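Side-chain contact in mannan endo-1,4-beta-mannosidase (PDB 2C0H), which hydrolyses internal beta-1,4-mannosidic linkages in the backbones of mannans, galactomannans and glucomannans: residues T264-W267 with Q268-F271. The protein carries 3 engineered substitutions. Numbering follows the deposited sequence.
Sequences TYDW and QNHF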
loop_
_atom_site.group_PDB
_atom_site.type_symbol
_atom_site.label_atom_id
_atom_site.label_comp_id
_atom_site.label_asym_id
_atom_site.label_seq_id
_atom_site.Cartn_x
_atom_site.Cartn_y
_atom_site.Cartn_z
ATOM N N THR A 264 -10.437 -0.319 5.910
ATOM C CA THR A 264 -11.566 -0.391 6.842
ATOM C C THR A 264 -12.888 -0.606 6.121
ATOM O O THR A 264 -13.211 0.089 5.144
ATOM C CB THR A 264 -11.583 0.861 7.767
ATOM O OG1 THR A 264 -12.583 0.735 8.796
ATOM C CG2 THR A 264 -11.794 2.093 6.963
ATOM N N TYR A 265 -13.601 -1.629 6.581
ATOM C CA TYR A 265 -14.909 -2.008 6.054
ATOM C C TYR A 265 -15.845 -2.292 7.221
ATOM O O TYR A 265 -15.412 -2.794 8.260
ATOM C CB TYR A 265 -14.771 -3.257 5.190
ATOM C CG TYR A 265 -13.862 -3.103 3.986
ATOM C CD1 TYR A 265 -14.323 -2.535 2.805
ATOM C CD2 TYR A 265 -12.551 -3.553 4.014
ATOM C CE1 TYR A 265 -13.518 -2.399 1.690
ATOM C CE2 TYR A 265 -11.738 -3.436 2.896
ATOM C CZ TYR A 265 -12.220 -2.851 1.731
ATOM O OH TYR A 265 -11.469 -2.716 0.580
ATOM N N ASP A 266 -17.122 -1.957 7.064
ATOM C CA ASP A 266 -18.103 -2.212 8.114
ATOM C C ASP A 266 -18.456 -3.701 8.202
ATOM O O ASP A 266 -18.020 -4.501 7.373
ATOM C CB ASP A 266 -19.357 -1.351 7.915
ATOM C CG ASP A 266 -20.202 -1.776 6.721
ATOM O OD1 ASP A 266 -19.885 -2.770 6.048
ATOM O OD2 ASP A 266 -21.199 -1.085 6.437
ATOM N N TRP A 267 -19.225 -4.059 9.221
ATOM C CA TRP A 267 -19.730 -5.420 9.370
ATOM C C TRP A 267 -21.159 -5.318 9.856
ATOM O O TRP A 267 -21.412 -4.665 10.853
ATOM C CB TRP A 267 -18.892 -6.213 10.362
ATOM C CG TRP A 267 -19.413 -7.603 10.550
ATOM C CD1 TRP A 267 -19.956 -8.134 11.684
ATOM C CD2 TRP A 267 -19.484 -8.623 9.551
ATOM N NE1 TRP A 267 -20.346 -9.432 11.456
ATOM C CE2 TRP A 267 -20.068 -9.757 10.154
ATOM C CE3 TRP A 267 -19.114 -8.689 8.203
ATOM C CZ2 TRP A 267 -20.277 -10.949 9.458
ATOM C CZ3 TRP A 267 -19.321 -9.874 7.512
ATOM C CH2 TRP A 267 -19.900 -10.987 8.141
ATOM N N GLN A 268 -22.077 -5.955 9.136
ATOM C CA GLN A 268 -23.512 -5.835 9.414
ATOM C C GLN A 268 -23.915 -4.363 9.625
ATOM O O GLN A 268 -24.603 -4.023 10.596
ATOM C CB GLN A 268 -23.901 -6.708 10.618
ATOM C CG GLN A 268 -23.445 -8.172 10.506
ATOM C CD GLN A 268 -23.784 -9.010 11.734
ATOM O OE1 GLN A 268 -24.303 -8.499 12.730
ATOM N NE2 GLN A 268 -23.490 -10.304 11.668
ATOM N N ASN A 269 -23.455 -3.509 8.707
ATOM C CA ASN A 269 -23.771 -2.069 8.664
ATOM C C ASN A 269 -23.262 -1.232 9.836
ATOM O O ASN A 269 -23.761 -0.145 10.068
ATOM C CB ASN A 269 -25.285 -1.835 8.468
ATOM C CG ASN A 269 -25.600 -0.485 7.814
ATOM O OD1 ASN A 269 -25.094 -0.170 6.735
ATOM N ND2 ASN A 269 -26.455 0.309 8.460
ATOM N N HIS A 270 -22.254 -1.712 10.561
ATOM C CA HIS A 270 -21.629 -0.901 11.607
ATOM C C HIS A 270 -20.116 -1.031 11.533
ATOM O O HIS A 270 -19.602 -2.103 11.247
ATOM C CB HIS A 270 -22.106 -1.325 12.998
ATOM C CG HIS A 270 -23.561 -1.063 13.244
ATOM N ND1 HIS A 270 -24.038 0.166 13.647
ATOM C CD2 HIS A 270 -24.640 -1.873 13.152
ATOM C CE1 HIS A 270 -25.350 0.101 13.790
ATOM N NE2 HIS A 270 -25.740 -1.126 13.495
ATOM N N PHE A 271 -19.418 0.078 11.761
ATOM C CA PHE A 271 -17.965 0.029 11.951
ATOM C C PHE A 271 -17.640 -0.427 13.383
ATOM O O PHE A 271 -18.304 -0.031 14.340
ATOM C CB PHE A 271 -17.319 1.400 11.697
ATOM C CG PHE A 271 -17.106 1.734 10.227
ATOM C CD1 PHE A 271 -16.226 0.998 9.444
ATOM C CD2 PHE A 271 -17.753 2.811 9.633
ATOM C CE1 PHE A 271 -16.007 1.312 8.106
ATOM C CE2 PHE A 271 -17.537 3.119 8.296
ATOM C CZ PHE A 271 -16.667 2.364 7.529
HETATM O O HOH W 1 -22.304 -4.362 6.026
#
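W267 and H270 close a tight turn with two backbone hydrogen bonds. W267 N donates to H270 O at 2.8 Å, almost straight at 170°. H270 N returns a longer bond to W267 O at 3.1 Å. One water links side chain to turn: it donates to D266 OD1 (2.9 Å) and accepts from N269 N (3.0 Å). The other carboxylate oxygen, D266 OD2, takes the backbone N-H of A301, so the carboxylate is held at both oxygens. D266 CG sits between its own N and carbonyl carbon (chi1 71°), which turns the group toward N269. With an alanine here, A301 N would probably lose its acceptor and the water its anchor on the carboxylate.

Ring contacts flank the turn. Q268 CG lies over the five-membered ring of W267, 3.6 Å from its centroid, a CH-pi contact. D266 CB lies over one face of the F271 ring, offset toward its rim, and F271 CE1 lies 3.5 Å from T264 OG1, which hydrogen-bonds S275.

This is a type I' turn closed by a single antiparallel bridge, as in a tight two-residue beta hairpin, in the loop after barrel strand 260-263 of the TIM barrel. At its base Y265, a probable substrate-binding residue, hydrogen-bonds the likely nucleophile E294.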